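Local atomic coordinates of gamma-glutamyl-gamma-aminobutyraldehyde dehydrogenase (Burkholderia cenocepacia, PDB entry 4LIH), a protein that probably oxidises aldehydes such as gamma-glutamyl-gamma-aminobutyraldehyde to carboxylic acids with NAD(P)+, as a member of the aldehyde dehydrogenase family. Residues A[487-490]-A[491-494]; A[73-76]-A[77-81]; A[119-122]-A[123-127]. All coordinates share one frame; numbering follows the deposited sequence.

Contact 1 (A[487-490]-A[491-494]); sequences LHAL and EKYT
His488 and Glu491 lie side by side and point the same way. His488 ND1 donates to Glu491 OE2 at 2.9 Å, a histidine-carboxylate hydrogen bond. OE2 stands at the ring edge, slightly tilted from the ring plane, and the carboxylate plane is turned 73° from the imidazole. The donor comes to OE2 from above the carboxylate plane. The other ring nitrogen, NE2, bonds to Glu149 of the second subunit, so the imidazole is held at both nitrogens and its rotation is fixed.

Next along the turn, Lys492 folds back on the backbone. Bends at chi3 (-52°) and chi4 (-53°) curl the chain so that NZ, which also bonds to Arg483 O, reaches Ala489 O at 2.8 Å, in the carbonyl plane and on a lone pair. Lys492 N reaches the same oxygen at 3.3 Å from above that plane. The Lys492 side chain is about 6 Å from that of Glu274, the predicted active-site residue.

Leu490 O is gripped from opposite faces of its plane, by Tyr493 N at 3.1 Å and by Thr494 OG1, itself bonded to Arg163, at 2.9 Å.

These bonds close a succession of turns leading into strand 494-502. Leu490 packs on Phe139 of helix 121-142 and Pro188 of helix 178-191, while Tyr493 lies against helix 178-191 and strand 246-250.

Contact 2 (A[73-76]-A[77-81]); sequences AARR and AFDAG
Arg75 and Asp79 form a salt bridge one turn apart, an i to i+4 pair near the C-terminal end of helix 64-80, which closes in a Schellman motif. Arg75 NH1 donates to Asp79 OD1 at 3.3 Å, a rather long bond but a fairly straight one, with an angle of 163° at the hydrogen. The oxygen lies near the guanidinium plane, at the edge of the group. It is approached on its syn side, from somewhat out of the carboxylate plane. The two flat groups are 28° apart. The exact path of the arginine chain beside the acid is doubtful, because the model is too tight there.

The Arg75 guanidinium also has partners across the fold. NE pairs with Asp243 and NH2 with Asp245. With Asp79 this makes three carboxylates round one cation, which would balance its charge and hold the guanidinium in orientation. Arg76 NH2 forms its own salt bridge with Asp33.

Regular i to i+4 backbone bonds run beneath these side chains. Ala77 N meets Ala73 O and Phe78 N meets Ala74 O, each at 2.9 Å. Phe78 CD2 lies 3.9 Å from Arg75 NH1. Ala74 packs on Val197 and Ala77 on Ser195, both of strand 195-199, and Phe78 also packs on Arg454 of the second subunit.

At the helix end Gly81 has positive phi (73°), and its N bonds to Phe78 O at 3.0 Å and, weakly, to Ala77 O at 3.2 Å.

Contact 3 (A[119-122]-A[123-127]); sequences KPIG and DTTTV
The first turn of helix 121-142 starts here, with Pro120 at the N-cap position. Pro120 O accepts Thr124 N at 3.0 Å, in the carbonyl plane, as the first i to i+4 bond. Asp123 N makes a weak bond to the same oxygen. The Asp123 carboxylate lies alongside the proline ring and points the same way, with OD2 3.5 Å from Pro120 CG.

Two threonine hydroxyls then turn back to carbonyls four residues earlier. Thr125 OG1 reaches Ile121 O at 2.8 Å, where Thr125 N also bonds at 3.2 Å, so one carbonyl takes both donors of a single residue. Thr124 OG1 bonds instead to Thr114 and Ser110 of helix 106-117. Its methyl CG2 rests 3.8 Å from Lys119 CB. Lys119 NZ pairs with Asp128 and bonds to Asn176 and Asn304.

A wider pi-type turn spans 124-127. Asp123 O takes two backbone donors, Thr126 N at 3.2 Å and Val127 N at 2.7 Å. A chi1 of 64° sets Thr126 OG1 between its own backbone N and carbonyl carbon, facing Gly122 O, which it meets at 2.7 Å in the carbonyl plane.

Overall arrangement
All three contacts are local, each within one continuous run of chain and partly buried, at different ends of secondary structure. Contact 3 is a helix start, contact 2 a helix end, and contact 1 the approach to strand 494-502. Contact 3 is nearest the centre of the chain, at about 15 Å between centres, and contact 2 is farthest, at about 27 Å. Contacts 1 and 3 both involve helix 121-142. It packs against contact 1 and begins in contact 3, though their nearest atoms are about 17 Å apart. Side chains in contacts 1 and 3 satisfy backbone carbonyls. Contact 2, with more exposed residues, adds a salt bridge between its own segments to the helix bonds. Only contacts 1 and 2 touch the second subunit.

Contact 1 (A[487-490]-A[491-494])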
loop_
_atom_site.group_PDB
_atom_site.type_symbol
_atom_site.label_atom_id
_atom_site.label_comp_id
_atom_site.label_asym_id
_atom_site.label_seq_id
_atom_site.Cartn_x
_atom_site.Cartn_y
_atom_site.Cartn_z
ATOM N N LEU A 487 1.549 -11.179 -3.615
ATOM C CA LEU A 487 2.690 -10.608 -2.895
ATOM C C LEU A 487 2.762 -11.143 -1.480
ATOM O O LEU A 487 3.842 -11.215 -0.915
ATOM C CB LEU A 487 2.650 -9.086 -2.861
ATOM C CG LEU A 487 2.786 -8.430 -4.235
ATOM C CD1 LEU A 487 2.549 -6.938 -4.026
ATOM C CD2 LEU A 487 4.143 -8.683 -4.812
ATOM N N HIS A 488 1.609 -11.552 -0.949
ATOM C CA HIS A 488 1.487 -12.121 0.395
ATOM C C HIS A 488 2.265 -13.424 0.530
ATOM O O HIS A 488 2.608 -13.793 1.611
ATOM C CB HIS A 488 0.011 -12.396 0.725
ATOM C CG HIS A 488 -0.805 -11.147 0.786
ATOM N ND1 HIS A 488 -0.676 -10.234 1.800
ATOM C CD2 HIS A 488 -1.654 -10.594 -0.107
ATOM C CE1 HIS A 488 -1.447 -9.189 1.551
ATOM N NE2 HIS A 488 -2.031 -9.374 0.387
ATOM N N ALA A 489 2.539 -14.091 -0.576
ATOM C CA ALA A 489 3.387 -15.307 -0.563
ATOM C C ALA A 489 4.805 -15.012 -0.052
ATOM O O ALA A 489 5.436 -15.859 0.586
ATOM C CB ALA A 489 3.419 -15.946 -1.943
ATOM N N LEU A 490 5.291 -13.802 -0.315
ATOM C CA LEU A 490 6.666 -13.405 0.038
ATOM C C LEU A 490 6.893 -13.274 1.550
ATOM O O LEU A 490 8.024 -13.374 2.034
ATOM C CB LEU A 490 7.028 -12.082 -0.647
ATOM C CG LEU A 490 7.019 -12.179 -2.169
ATOM C CD1 LEU A 490 6.805 -10.827 -2.814
ATOM C CD2 LEU A 490 8.298 -12.829 -2.676
ATOM N N GLU A 491 5.825 -13.066 2.296
ATOM C CA GLU A 491 5.915 -12.925 3.751
ATOM C C GLU A 491 6.430 -14.220 4.380
ATOM O O GLU A 491 7.094 -14.202 5.426
ATOM C CB GLU A 491 4.558 -12.514 4.352
ATOM C CG GLU A 491 3.780 -11.436 3.559
ATOM C CD GLU A 491 2.352 -11.157 4.089
ATOM O OE1 GLU A 491 1.923 -11.804 5.055
ATOM O OE2 GLU A 491 1.621 -10.290 3.543
ATOM N N LYS A 492 6.166 -15.345 3.729
ATOM C CA LYS A 492 6.597 -16.641 4.252
ATOM C C LYS A 492 8.102 -16.840 4.180
ATOM O O LYS A 492 8.631 -17.710 4.865
ATOM C CB LYS A 492 5.899 -17.772 3.494
ATOM C CG LYS A 492 4.394 -17.645 3.472
ATOM C CD LYS A 492 3.728 -18.914 3.018
ATOM C CE LYS A 492 4.295 -19.433 1.697
ATOM N NZ LYS A 492 4.273 -18.393 0.651
ATOM N N TYR A 493 8.782 -16.015 3.375
ATOM C CA TYR A 493 10.188 -16.235 2.976
ATOM C C TYR A 493 11.067 -15.023 3.294
ATOM O O TYR A 493 12.253 -14.967 2.835
ATOM C CB TYR A 493 10.219 -16.506 1.469
ATOM C CG TYR A 493 9.369 -17.689 1.040
ATOM C CD1 TYR A 493 9.563 -18.954 1.600
ATOM C CD2 TYR A 493 8.368 -17.543 0.099
ATOM C CE1 TYR A 493 8.787 -20.035 1.219
ATOM C CE2 TYR A 493 7.556 -18.602 -0.244
ATOM C CZ TYR A 493 7.780 -19.853 0.294
ATOM O OH TYR A 493 7.005 -20.914 -0.058
ATOM N N THR A 494 10.475 -14.033 3.998
ATOM C CA THR A 494 11.154 -12.814 4.424
ATOM C C THR A 494 10.890 -12.543 5.903
ATOM O O THR A 494 9.928 -13.060 6.471
ATOM C CB THR A 494 10.700 -11.562 3.612
ATOM O OG1 THR A 494 9.298 -11.383 3.750
ATOM C CG2 THR A 494 10.973 -11.742 2.150
#

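Contact 2 (A[73-76]-A[77-81])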
loop_
_atom_site.group_PDB
_atom_site.type_symbol
_atom_site.label_atom_id
_atom_site.label_comp_id
_atom_site.label_asym_id
_atom_site.label_seq_id
_atom_site.Cartn_x
_atom_site.Cartn_y
_atom_site.Cartn_z
ATOM N N ALA A 73 25.253 -26.263 1.037
ATOM C CA ALA A 73 25.470 -25.484 -0.192
ATOM C C ALA A 73 24.541 -24.255 -0.241
ATOM O O ALA A 73 24.913 -23.178 -0.684
ATOM C CB ALA A 73 25.256 -26.359 -1.430
ATOM N N ALA A 74 23.310 -24.467 0.190
ATOM C CA ALA A 74 22.315 -23.405 0.287
ATOM C C ALA A 74 22.732 -22.325 1.268
ATOM O O ALA A 74 22.583 -21.100 1.015
ATOM C CB ALA A 74 21.013 -24.017 0.712
ATOM N N ARG A 75 23.190 -22.789 2.429
ATOM C CA ARG A 75 23.665 -21.931 3.507
ATOM C C ARG A 75 24.870 -21.141 3.003
ATOM O O ARG A 75 24.967 -19.914 3.198
ATOM C CB ARG A 75 24.048 -22.769 4.727
ATOM C CG ARG A 75 24.780 -22.007 5.840
ATOM C CD ARG A 75 24.055 -20.692 6.201
ATOM N NE ARG A 75 22.766 -21.031 6.669
ATOM C CZ ARG A 75 21.705 -20.241 6.796
ATOM N NH1 ARG A 75 21.709 -18.942 6.518
ATOM N NH2 ARG A 75 20.604 -20.820 7.202
ATOM N N ARG A 76 25.782 -21.844 2.334
ATOM C CA ARG A 76 27.010 -21.201 1.877
ATOM C C ARG A 76 26.673 -20.116 0.875
ATOM O O ARG A 76 27.152 -18.973 0.981
ATOM C CB ARG A 76 27.938 -22.221 1.229
ATOM C CG ARG A 76 29.272 -21.638 0.785
ATOM C CD ARG A 76 29.933 -22.534 -0.255
ATOM N NE ARG A 76 29.164 -22.506 -1.497
ATOM C CZ ARG A 76 28.746 -23.575 -2.176
ATOM N NH1 ARG A 76 28.989 -24.818 -1.744
ATOM N NH2 ARG A 76 28.065 -23.388 -3.305
ATOM N N ALA A 77 25.793 -20.453 -0.057
ATOM C CA ALA A 77 25.466 -19.522 -1.122
ATOM C C ALA A 77 24.690 -18.314 -0.593
ATOM O O ALA A 77 24.891 -17.214 -1.097
ATOM C CB ALA A 77 24.668 -20.200 -2.215
ATOM N N PHE A 78 23.800 -18.528 0.381
ATOM C CA PHE A 78 23.070 -17.398 0.947
ATOM C C PHE A 78 23.999 -16.434 1.711
ATOM O O PHE A 78 23.969 -15.201 1.538
ATOM C CB PHE A 78 21.970 -17.845 1.896
ATOM C CG PHE A 78 21.175 -16.703 2.419
ATOM C CD1 PHE A 78 20.218 -16.089 1.627
ATOM C CD2 PHE A 78 21.410 -16.202 3.702
ATOM C CE1 PHE A 78 19.526 -14.996 2.107
ATOM C CE2 PHE A 78 20.742 -15.120 4.162
ATOM C CZ PHE A 78 19.764 -14.544 3.383
ATOM N N ASP A 79 24.809 -17.022 2.579
ATOM C CA ASP A 79 25.685 -16.224 3.441
ATOM C C ASP A 79 26.737 -15.493 2.608
ATOM O O ASP A 79 27.209 -14.418 3.020
ATOM C CB ASP A 79 26.318 -17.089 4.559
ATOM C CG ASP A 79 25.297 -17.572 5.586
ATOM O OD1 ASP A 79 24.218 -16.982 5.775
ATOM O OD2 ASP A 79 25.558 -18.585 6.277
ATOM N N ALA A 80 27.069 -16.030 1.431
ATOM C CA ALA A 80 28.003 -15.404 0.464
ATOM C C ALA A 80 27.347 -14.346 -0.408
ATOM O O ALA A 80 28.034 -13.570 -1.065
ATOM C CB ALA A 80 28.650 -16.456 -0.443
ATOM N N GLY A 81 26.019 -14.340 -0.467
ATOM C CA GLY A 81 25.320 -13.294 -1.207
ATOM C C GLY A 81 25.396 -13.400 -2.718
ATOM O O GLY A 81 25.153 -12.424 -3.412
#

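Contact 3 (A[119-122]-A[123-127])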
loop_
_atom_site.group_PDB
_atom_site.type_symbol
_atom_site.label_atom_id
_atom_site.label_comp_id
_atom_site.label_asym_id
_atom_site.label_seq_id
_atom_site.Cartn_x
_atom_site.Cartn_y
_atom_site.Cartn_z
ATOM N N LYS A 119 -1.169 -37.460 -15.100
ATOM C CA LYS A 119 -1.960 -36.289 -15.432
ATOM C C LYS A 119 -2.140 -36.072 -16.936
ATOM O O LYS A 119 -1.153 -36.065 -17.663
ATOM C CB LYS A 119 -1.254 -35.094 -14.812
ATOM C CG LYS A 119 -1.237 -35.116 -13.285
ATOM C CD LYS A 119 -0.176 -34.132 -12.759
ATOM C CE LYS A 119 -0.440 -32.689 -13.149
ATOM N NZ LYS A 119 -1.383 -31.994 -12.228
ATOM N N PRO A 120 -3.390 -35.875 -17.414
ATOM C CA PRO A 120 -3.567 -35.744 -18.861
ATOM C C PRO A 120 -2.551 -34.769 -19.525
ATOM O O PRO A 120 -2.277 -33.682 -18.987
ATOM C CB PRO A 120 -5.002 -35.217 -18.977
ATOM C CG PRO A 120 -5.720 -35.822 -17.798
ATOM C CD PRO A 120 -4.671 -35.766 -16.691
ATOM N N ILE A 121 -2.048 -35.129 -20.713
ATOM C CA ILE A 121 -1.142 -34.301 -21.463
ATOM C C ILE A 121 -1.816 -32.990 -21.932
ATOM O O ILE A 121 -1.146 -31.972 -22.044
ATOM C CB ILE A 121 -0.494 -35.107 -22.654
ATOM C CG1 ILE A 121 0.684 -34.347 -23.297
ATOM C CG2 ILE A 121 -1.521 -35.483 -23.690
ATOM C CD1 ILE A 121 1.946 -34.297 -22.437
ATOM N N GLY A 122 -3.130 -33.015 -22.144
ATOM C CA GLY A 122 -3.889 -31.820 -22.496
ATOM C C GLY A 122 -3.886 -30.832 -21.310
ATOM O O GLY A 122 -4.005 -29.613 -21.490
ATOM N N ASP A 123 -3.782 -31.357 -20.094
ATOM C CA ASP A 123 -3.679 -30.559 -18.879
ATOM C C ASP A 123 -2.264 -30.023 -18.621
ATOM O O ASP A 123 -2.063 -28.827 -18.326
ATOM C CB ASP A 123 -4.125 -31.410 -17.661
ATOM C CG ASP A 123 -5.658 -31.765 -17.655
ATOM O OD1 ASP A 123 -6.447 -31.274 -18.501
ATOM O OD2 ASP A 123 -6.096 -32.484 -16.709
ATOM N N THR A 124 -1.264 -30.910 -18.681
ATOM C CA THR A 124 0.123 -30.524 -18.341
ATOM C C THR A 124 0.737 -29.499 -19.284
ATOM O O THR A 124 1.527 -28.649 -18.861
ATOM C CB THR A 124 1.081 -31.720 -18.182
ATOM O OG1 THR A 124 1.180 -32.467 -19.411
ATOM C CG2 THR A 124 0.624 -32.594 -17.044
ATOM N N THR A 125 0.359 -29.579 -20.560
ATOM C CA THR A 125 0.811 -28.641 -21.559
ATOM C C THR A 125 0.192 -27.258 -21.457
ATOM O O THR A 125 0.767 -26.292 -21.977
ATOM C CB THR A 125 0.577 -29.161 -22.994
ATOM O OG1 THR A 125 -0.818 -29.402 -23.200
ATOM C CG2 THR A 125 1.377 -30.441 -23.248
ATOM N N THR A 126 -0.961 -27.152 -20.788
ATOM C CA THR A 126 -1.703 -25.927 -20.748
ATOM C C THR A 126 -1.922 -25.318 -19.355
ATOM O O THR A 126 -2.074 -24.112 -19.239
ATOM C CB THR A 126 -3.086 -26.095 -21.400
ATOM O OG1 THR A 126 -3.868 -27.029 -20.638
ATOM C CG2 THR A 126 -2.920 -26.576 -22.811
ATOM N N VAL A 127 -1.943 -26.136 -18.323
ATOM C CA VAL A 127 -2.163 -25.685 -16.959
ATOM C C VAL A 127 -0.854 -25.767 -16.196
ATOM O O VAL A 127 -0.357 -24.751 -15.723
ATOM C CB VAL A 127 -3.276 -26.508 -16.276
ATOM C CG1 VAL A 127 -3.332 -26.237 -14.771
ATOM C CG2 VAL A 127 -4.636 -26.255 -16.951
#